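Amidohydrolase (Thermotoga maritima, PDB 3OOQ) probably acts as a metal-dependent hydrolase of the amidohydrolase family, possibly opening cyclic amides as allantoinases do, though its true substrate is not established. Local coordinates at residues G31-V36 against I353-A359; E82-P86 against V161-Q167; I132-S136 against Y379-V383. The contacts are given in a common frame with arbitrary orientation. Residues are numbered along the deposited sequence.

Contacts 1 and 3 lie on the same side of the chain centre, their centres about 14 Å apart, and the loop before strand 361-364 joins both: its Asp358 OD2 meets Lys133 NZ at 2.6 Å in a salt bridge, and its Ala359 O lies 3.0 Å from Gly382 N of the 380-383 turn, a probable hydrogen bond. Contact 2 shares no element with contact 1 and lies on the opposite side, its centre about 46 Å away. Buried contact 3 relies on ion pairs beside an isoleucine; partly buried contact 1 uses backbone bonds at a sheet edge; contact 2, also partly buried but at a subunit interface, combines a tyrosine hydroxyl, a CH-pi contact and a water.

Contact 1: G31-V36 against I353-A359; sequences GKVEKV and IEPGKDA
Residues 32-36 form a strand, extended except at Glu34 (phi/psi -89/-48°), and 353-359 an irregular loop with a type II turn from Glu354 to Lys357. The backbones run antiparallel around one non-hydrogen-bonded pair, Lys32 with Asp358 (CA-CA 4.4 Å), flanked by Ala359 N to Gly31 O (3.1 Å) and Val33 N to Lys357 O (2.8 Å). Gly356 (phi 96°) is third in the turn, its N reaching Val33 O at 2.7 Å. Lys357 N to Glu354 O (3.1 Å) closes the turn. Val33 (chi1 t) points into the loop, its CB 3.4 Å from Glu354 O and its CG2 4.4 Å from Ala359 CB. Val36 CG2 meets Ile353 CG2 at 3.8 Å and Pro355 CD at 4.0 Å. Lys357 NZ pairs with Glu354 OE1 (2.8 Å), while Glu354 OE2 bonds Thr18. The loop before strand 361-364 lies along strand 32-37, outermost, within this chain, of the four-stranded sheet; strand 32-37 also pairs with 24-29, where Glu34 and Lys35 face Leu27 in a classic beta bulge.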
loop_
_atom_site.group_PDB
_atom_site.type_symbol
_atom_site.label_atom_id
_atom_site.label_comp_id
_atom_site.label_asym_id
_atom_site.label_seq_id
_atom_site.Cartn_x
_atom_site.Cartn_y
_atom_site.Cartn_z
ATOM N N GLY F 31 -34.546 41.100 27.669
ATOM C CA GLY F 31 -34.160 39.761 27.241
ATOM C C GLY F 31 -34.401 38.652 28.252
ATOM O O GLY F 31 -33.869 37.549 28.095
ATOM N N LYS F 32 -35.206 38.942 29.281
ATOM C CA LYS F 32 -35.466 38.008 30.373
ATOM C C LYS F 32 -36.936 37.904 30.710
ATOM O O LYS F 32 -37.704 38.810 30.426
ATOM C CB LYS F 32 -34.654 38.397 31.612
ATOM C CG LYS F 32 -33.186 38.048 31.446
ATOM C CD LYS F 32 -32.281 38.677 32.479
ATOM C CE LYS F 32 -30.851 38.728 31.904
ATOM N NZ LYS F 32 -29.823 38.249 32.875
ATOM N N VAL F 33 -37.334 36.783 31.291
ATOM C CA VAL F 33 -38.685 36.648 31.794
ATOM C C VAL F 33 -38.761 37.532 33.038
ATOM O O VAL F 33 -38.021 37.322 33.995
ATOM C CB VAL F 33 -39.033 35.173 32.150
ATOM C CG1 VAL F 33 -40.429 35.071 32.745
ATOM C CG2 VAL F 33 -38.917 34.284 30.923
ATOM N N GLU F 34 -39.612 38.552 32.991
ATOM C CA GLU F 34 -39.817 39.441 34.137
ATOM C C GLU F 34 -40.916 38.918 35.074
ATOM O O GLU F 34 -40.718 38.871 36.293
ATOM C CB GLU F 34 -40.129 40.883 33.681
ATOM C CG GLU F 34 -39.968 41.919 34.822
ATOM C CD GLU F 34 -40.587 43.296 34.530
ATOM O OE1 GLU F 34 -40.383 43.848 33.421
ATOM O OE2 GLU F 34 -41.256 43.848 35.432
ATOM N N LYS F 35 -42.068 38.542 34.513
ATOM C CA LYS F 35 -43.218 38.103 35.304
ATOM C C LYS F 35 -43.915 36.936 34.631
ATOM O O LYS F 35 -43.999 36.886 33.411
ATOM C CB LYS F 35 -44.241 39.239 35.491
ATOM C CG LYS F 35 -43.884 40.289 36.526
ATOM C CD LYS F 35 -45.006 41.343 36.650
ATOM C CE LYS F 35 -44.477 42.684 37.157
ATOM N NZ LYS F 35 -45.590 43.607 37.506
ATOM N N VAL F 36 -44.437 36.023 35.443
ATOM C CA VAL F 36 -45.180 34.853 34.977
ATOM C C VAL F 36 -46.441 34.691 35.814
ATOM O O VAL F 36 -46.378 34.643 37.050
ATOM C CB VAL F 36 -44.345 33.562 35.114
ATOM C CG1 VAL F 36 -45.171 32.324 34.732
ATOM C CG2 VAL F 36 -43.079 33.642 34.267
ATOM N N ILE F 353 -39.738 28.482 32.364
ATOM C CA ILE F 353 -40.354 29.800 32.330
ATOM C C ILE F 353 -40.510 30.308 33.755
ATOM O O ILE F 353 -41.576 30.177 34.376
ATOM C CB ILE F 353 -41.700 29.851 31.569
ATOM C CG1 ILE F 353 -41.581 29.153 30.205
ATOM C CG2 ILE F 353 -42.145 31.312 31.409
ATOM C CD1 ILE F 353 -42.818 29.254 29.322
ATOM N N GLU F 354 -39.421 30.862 34.271
ATOM C CA GLU F 354 -39.417 31.463 35.587
ATOM C C GLU F 354 -38.882 32.883 35.487
ATOM O O GLU F 354 -37.978 33.140 34.681
ATOM C CB GLU F 354 -38.508 30.666 36.529
ATOM C CG GLU F 354 -39.026 29.285 36.897
ATOM C CD GLU F 354 -37.968 28.424 37.584
ATOM O OE1 GLU F 354 -36.935 28.978 38.022
ATOM O OE2 GLU F 354 -38.170 27.190 37.677
ATOM N N PRO F 355 -39.396 33.791 36.329
ATOM C CA PRO F 355 -38.808 35.124 36.415
ATOM C C PRO F 355 -37.301 35.080 36.609
ATOM O O PRO F 355 -36.784 34.287 37.405
ATOM C CB PRO F 355 -39.495 35.727 37.649
ATOM C CG PRO F 355 -40.834 35.037 37.661
ATOM C CD PRO F 355 -40.503 33.623 37.293
ATOM N N GLY F 356 -36.597 35.920 35.870
ATOM C CA GLY F 356 -35.167 35.983 35.987
ATOM C C GLY F 356 -34.433 35.144 34.959
ATOM O O GLY F 356 -33.253 35.386 34.714
ATOM N N LYS F 357 -35.102 34.155 34.362
ATOM C CA LYS F 357 -34.454 33.310 33.327
ATOM C C LYS F 357 -34.402 34.055 31.985
ATOM O O LYS F 357 -35.174 34.995 31.757
ATOM C CB LYS F 357 -35.183 31.969 33.134
ATOM C CG LYS F 357 -35.268 30.970 34.325
ATOM C CD LYS F 357 -34.493 31.370 35.574
ATOM C CE LYS F 357 -34.283 30.180 36.481
ATOM N NZ LYS F 357 -34.578 30.520 37.920
ATOM N N ASP F 358 -33.491 33.639 31.111
ATOM C CA ASP F 358 -33.457 34.105 29.725
ATOM C C ASP F 358 -34.801 33.855 29.014
ATOM O O ASP F 358 -35.401 32.789 29.164
ATOM C CB ASP F 358 -32.337 33.396 28.943
ATOM C CG ASP F 358 -30.921 33.748 29.443
ATOM O OD1 ASP F 358 -30.770 34.565 30.377
ATOM O OD2 ASP F 358 -29.942 33.200 28.874
ATOM N N ALA F 359 -35.247 34.830 28.215
ATOM C CA ALA F 359 -36.534 34.731 27.524
ATOM C C ALA F 359 -36.382 33.951 26.220
ATOM O O ALA F 359 -36.492 34.496 25.104
ATOM C CB ALA F 359 -37.121 36.096 27.289
#

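Contact 2: E82-P86 against V161-Q167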
loop_
_atom_site.group_PDB
_atom_site.type_symbol
_atom_site.label_atom_id
_atom_site.label_comp_id
_atom_site.label_asym_id
_atom_site.label_seq_id
_atom_site.Cartn_x
_atom_site.Cartn_y
_atom_site.Cartn_z
ATOM N N GLU F 82 -11.552 15.015 15.467
ATOM C CA GLU F 82 -10.150 15.156 15.094
ATOM C C GLU F 82 -9.468 13.789 15.303
ATOM O O GLU F 82 -8.652 13.591 16.227
ATOM C CB GLU F 82 -9.474 16.271 15.911
ATOM C CG GLU F 82 -8.038 16.577 15.495
ATOM C CD GLU F 82 -7.916 16.796 14.005
ATOM O OE1 GLU F 82 -7.273 15.958 13.332
ATOM O OE2 GLU F 82 -8.504 17.775 13.499
ATOM N N ALA F 83 -9.826 12.852 14.430
ATOM C CA ALA F 83 -9.489 11.445 14.605
ATOM C C ALA F 83 -8.091 11.110 14.085
ATOM O O ALA F 83 -7.902 10.100 13.411
ATOM C CB ALA F 83 -10.552 10.572 13.931
ATOM N N THR F 84 -7.118 11.961 14.414
ATOM C CA THR F 84 -5.727 11.791 13.984
ATOM C C THR F 84 -4.786 11.694 15.174
ATOM O O THR F 84 -3.558 11.749 15.016
ATOM C CB THR F 84 -5.282 12.995 13.153
ATOM O OG1 THR F 84 -5.466 14.187 13.933
ATOM C CG2 THR F 84 -6.122 13.086 11.884
ATOM N N ASP F 85 -5.367 11.570 16.368
ATOM C CA ASP F 85 -4.618 11.626 17.616
ATOM C C ASP F 85 -5.609 11.297 18.733
ATOM O O ASP F 85 -6.648 11.963 18.846
ATOM C CB ASP F 85 -4.029 13.039 17.808
ATOM C CG ASP F 85 -3.153 13.156 19.048
ATOM O OD1 ASP F 85 -2.313 14.074 19.087
ATOM O OD2 ASP F 85 -3.299 12.375 20.000
ATOM N N PRO F 86 -5.312 10.268 19.556
ATOM C CA PRO F 86 -6.334 9.854 20.530
ATOM C C PRO F 86 -6.499 10.832 21.708
ATOM O O PRO F 86 -7.415 10.668 22.500
ATOM C CB PRO F 86 -5.845 8.461 20.999
ATOM C CG PRO F 86 -4.389 8.464 20.753
ATOM C CD PRO F 86 -4.124 9.389 19.582
ATOM N N VAL F 161 -11.451 3.176 15.830
ATOM C CA VAL F 161 -10.710 4.259 15.144
ATOM C C VAL F 161 -9.179 4.105 15.237
ATOM O O VAL F 161 -8.460 4.165 14.210
ATOM C CB VAL F 161 -11.137 5.674 15.618
ATOM C CG1 VAL F 161 -10.158 6.728 15.119
ATOM C CG2 VAL F 161 -12.543 6.009 15.119
ATOM N N TYR F 162 -8.665 3.888 16.444
ATOM C CA TYR F 162 -7.211 3.779 16.554
ATOM C C TYR F 162 -6.675 2.395 16.174
ATOM O O TYR F 162 -5.584 2.281 15.600
ATOM C CB TYR F 162 -6.665 4.426 17.857
ATOM C CG TYR F 162 -6.903 5.912 17.735
ATOM C CD1 TYR F 162 -5.998 6.731 17.032
ATOM C CD2 TYR F 162 -8.110 6.486 18.183
ATOM C CE1 TYR F 162 -6.260 8.092 16.827
ATOM C CE2 TYR F 162 -8.364 7.840 17.992
ATOM C CZ TYR F 162 -7.438 8.642 17.316
ATOM O OH TYR F 162 -7.712 9.991 17.106
ATOM N N GLY F 163 -7.474 1.355 16.434
ATOM C CA GLY F 163 -7.129 -0.002 15.987
ATOM C C GLY F 163 -6.988 -0.051 14.467
ATOM O O GLY F 163 -6.038 -0.628 13.957
ATOM N N GLU F 164 -7.901 0.586 13.741
ATOM C CA GLU F 164 -7.766 0.695 12.264
ATOM C C GLU F 164 -6.495 1.477 11.850
ATOM O O GLU F 164 -5.897 1.177 10.823
ATOM C CB GLU F 164 -9.024 1.295 11.608
ATOM C CG GLU F 164 -10.212 0.293 11.427
ATOM C CD GLU F 164 -11.584 0.970 11.120
ATOM O OE1 GLU F 164 -11.634 2.223 10.968
ATOM O OE2 GLU F 164 -12.614 0.246 11.034
ATOM N N ARG F 165 -6.088 2.458 12.654
ATOM C CA ARG F 165 -4.810 3.165 12.447
ATOM C C ARG F 165 -3.581 2.355 12.943
ATOM O O ARG F 165 -2.436 2.824 12.842
ATOM C CB ARG F 165 -4.830 4.561 13.103
ATOM C CG ARG F 165 -5.736 5.619 12.413
ATOM C CD ARG F 165 -5.926 6.895 13.244
ATOM N NE ARG F 165 -4.651 7.498 13.627
ATOM C CZ ARG F 165 -3.987 8.424 12.929
ATOM N NH1 ARG F 165 -2.814 8.872 13.372
ATOM N NH2 ARG F 165 -4.467 8.905 11.793
ATOM N N LYS F 166 -3.820 1.154 13.481
ATOM C CA LYS F 166 -2.752 0.314 14.034
ATOM C C LYS F 166 -2.029 1.019 15.165
ATOM O O LYS F 166 -0.809 0.880 15.306
ATOM C CB LYS F 166 -1.721 -0.034 12.949
ATOM C CG LYS F 166 -1.830 -1.398 12.372
ATOM C CD LYS F 166 -2.950 -1.499 11.411
ATOM C CE LYS F 166 -3.660 -2.819 11.651
ATOM N NZ LYS F 166 -3.938 -3.537 10.384
ATOM N N GLN F 167 -2.783 1.788 15.947
ATOM C CA GLN F 167 -2.235 2.677 16.965
ATOM C C GLN F 167 -2.964 2.459 18.315
ATOM O O GLN F 167 -4.133 2.080 18.321
ATOM C CB GLN F 167 -2.397 4.107 16.439
ATOM C CG GLN F 167 -1.952 5.218 17.350
ATOM C CD GLN F 167 -2.142 6.599 16.716
ATOM O OE1 GLN F 167 -2.689 6.729 15.613
ATOM N NE2 GLN F 167 -1.651 7.624 17.397
HETATM O O HOH W 1 -1.596 10.137 16.169
#
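Glu82 points away from the helix end. Its OE1 accepts Thr84 OG1 at 2.6 Å, and its carboxylate also meets Ser170 and Thr171 of the second subunit. Ala83 centres an inverse gamma turn, with Thr84 N weakly bonded to Glu82 O at 2.9 Å; this bend places Ala83 CB 4.0 Å from Val161 CG1 and Ala83 C 3.2 Å from Tyr162 OH. The CA-to-CB bond of Thr84 points away, and its OG1 is hydrogen-bonded to Thr168 OG1 of the second subunit. Across the contact, Thr84 O lies over a face of the Arg165 guanidinium, 3.4 Å from NH1 but too poorly angled to bond. Water bridges instead: it donates to Thr84 O (2.8 Å) and accepts from Gln167 NE2 (2.8 Å) and, weakly, from Arg165 NH1 (3.3 Å). Gln167 OE1 accepts Arg165 NE (2.9 Å) and Arg165 NH1 (3.1 Å), leaving NE2 to the water. Asp85 N donates to Tyr162 OH (2.9 Å, 138° at the hydrogen), a hydroxyl also bonded to Asn123. Pro86 lays its ring on the tyrosine: CB stands 3.9 Å from the ring centroid, only 8° off the normal, a CH-pi contact. The receiving surface is the C-terminal end of helix 156-164, closed by a Schellman motif in which Gln167 N bonds Tyr162 O and Lys166 N bonds Gly163 O (both 2.9 Å), with Lys166 at positive phi. The arrangement is therefore a helix end, closed by that motif, docked within a subunit interface on the long loop following strand 54-64 of the amidohydrolase fold.

Contact 3: I132-S136 against Y379-V383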
loop_
_atom_site.group_PDB
_atom_site.type_symbol
_atom_site.label_atom_id
_atom_site.label_comp_id
_atom_site.label_asym_id
_atom_site.label_seq_id
_atom_site.Cartn_x
_atom_site.Cartn_y
_atom_site.Cartn_z
ATOM N N ILE F 132 -24.189 26.852 23.440
ATOM C CA ILE F 132 -24.515 27.987 22.605
ATOM C C ILE F 132 -26.021 28.093 22.433
ATOM O O ILE F 132 -26.763 27.138 22.694
ATOM C CB ILE F 132 -23.799 27.917 21.209
ATOM C CG1 ILE F 132 -24.218 26.666 20.421
ATOM C CG2 ILE F 132 -22.274 27.936 21.368
ATOM C CD1 ILE F 132 -25.201 26.924 19.332
ATOM N N LYS F 133 -26.460 29.265 21.992
ATOM C CA LYS F 133 -27.854 29.481 21.617
ATOM C C LYS F 133 -27.882 29.842 20.149
ATOM O O LYS F 133 -26.926 30.423 19.654
ATOM C CB LYS F 133 -28.439 30.651 22.389
ATOM C CG LYS F 133 -28.554 30.447 23.864
ATOM C CD LYS F 133 -29.469 31.529 24.420
ATOM C CE LYS F 133 -29.396 31.569 25.914
ATOM N NZ LYS F 133 -30.435 32.491 26.418
ATOM N N PHE F 134 -28.983 29.520 19.467
ATOM C CA PHE F 134 -29.117 29.788 18.033
ATOM C C PHE F 134 -29.569 31.231 17.791
ATOM O O PHE F 134 -30.591 31.455 17.148
ATOM C CB PHE F 134 -30.125 28.818 17.389
ATOM C CG PHE F 134 -29.792 27.356 17.565
ATOM C CD1 PHE F 134 -28.488 26.882 17.379
ATOM C CD2 PHE F 134 -30.803 26.438 17.851
ATOM C CE1 PHE F 134 -28.182 25.521 17.536
ATOM C CE2 PHE F 134 -30.506 25.075 18.007
ATOM C CZ PHE F 134 -29.180 24.620 17.843
ATOM N N ARG F 135 -28.807 32.199 18.307
ATOM C CA ARG F 135 -29.214 33.600 18.291
ATOM C C ARG F 135 -28.643 34.468 17.160
ATOM O O ARG F 135 -29.172 35.546 16.903
ATOM C CB ARG F 135 -28.979 34.287 19.662
ATOM C CG ARG F 135 -27.657 33.949 20.340
ATOM C CD ARG F 135 -27.286 34.951 21.446
ATOM N NE ARG F 135 -27.684 34.589 22.810
ATOM C CZ ARG F 135 -26.846 34.412 23.842
ATOM N NH1 ARG F 135 -25.534 34.539 23.700
ATOM N NH2 ARG F 135 -27.332 34.108 25.041
ATOM N N SER F 136 -27.584 34.016 16.490
ATOM C CA SER F 136 -26.843 34.888 15.578
ATOM C C SER F 136 -25.923 34.063 14.660
ATOM O O SER F 136 -25.581 32.928 14.976
ATOM C CB SER F 136 -26.016 35.890 16.417
ATOM O OG SER F 136 -25.053 36.575 15.655
ATOM N N TYR F 379 -38.443 32.918 20.264
ATOM C CA TYR F 379 -37.688 34.043 20.770
ATOM C C TYR F 379 -36.511 33.463 21.515
ATOM O O TYR F 379 -36.633 32.408 22.140
ATOM C CB TYR F 379 -38.537 34.875 21.739
ATOM C CG TYR F 379 -39.763 35.521 21.103
ATOM C CD1 TYR F 379 -40.934 34.785 20.887
ATOM C CD2 TYR F 379 -39.754 36.865 20.728
ATOM C CE1 TYR F 379 -42.062 35.367 20.307
ATOM C CE2 TYR F 379 -40.889 37.467 20.144
ATOM C CZ TYR F 379 -42.032 36.704 19.947
ATOM O OH TYR F 379 -43.148 37.267 19.392
ATOM N N ILE F 380 -35.374 34.142 21.421
ATOM C CA ILE F 380 -34.171 33.804 22.185
ATOM C C ILE F 380 -33.680 35.130 22.755
ATOM O O ILE F 380 -33.551 36.105 22.015
ATOM C CB ILE F 380 -33.084 33.153 21.286
ATOM C CG1 ILE F 380 -33.535 31.745 20.859
ATOM C CG2 ILE F 380 -31.727 33.103 22.012
ATOM C CD1 ILE F 380 -32.555 30.978 19.961
ATOM N N ASP F 381 -33.442 35.188 24.061
ATOM C CA ASP F 381 -33.149 36.477 24.726
ATOM C C ASP F 381 -34.188 37.551 24.361
ATOM O O ASP F 381 -33.853 38.724 24.164
ATOM C CB ASP F 381 -31.736 36.966 24.371
ATOM C CG ASP F 381 -30.665 35.975 24.752
ATOM O OD1 ASP F 381 -30.800 35.278 25.789
ATOM O OD2 ASP F 381 -29.665 35.898 24.023
ATOM N N GLY F 382 -35.445 37.128 24.265
ATOM C CA GLY F 382 -36.562 38.030 24.028
ATOM C C GLY F 382 -36.622 38.613 22.624
ATOM O O GLY F 382 -37.373 39.552 22.383
ATOM N N VAL F 383 -35.833 38.047 21.711
ATOM C CA VAL F 383 -35.758 38.492 20.321
ATOM C C VAL F 383 -36.289 37.372 19.435
ATOM O O VAL F 383 -35.870 36.210 19.556
ATOM C CB VAL F 383 -34.298 38.869 19.915
ATOM C CG1 VAL F 383 -34.207 39.226 18.425
ATOM C CG2 VAL F 383 -33.770 40.023 20.776
#
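A salt-bridge network of Lys133, Arg135 and Asp381 joins the end of strand 125-133 to the tip of a beta hairpin. That tip is a type I' turn from Ile380 to Val383, closed by Ile380 N to Val383 O (2.8 Å) and Val383 N to Ile380 O (3.0 Å), with Asp381 and Gly382 both at positive phi. Asp381 divides its carboxylate: OD1 takes Lys133 NZ at 2.9 Å, and OD2 meets Arg135 NE at 2.7 Å, where the hydrogen bond is weak because its angle is 119°. Lys133 also pairs with Asp358 and Asp360, and Arg135 NH1 bonds Glu141 O. Alongside the ion pairs, Ile380 CG2 touches Lys133 CD (3.7 Å) and Arg135 CB (3.8 Å), while its CD1 reaches Phe134 CB at 4.1 Å. Phe134 centres an inverse gamma turn that ends the strand's extended course. Its ring leads away to helix 103-108, whose Leu108 also touches Ile380; strands 112-117 and 143-153 flank strand 125-133, and the hairpin pairs strand 375-380 with 383-387.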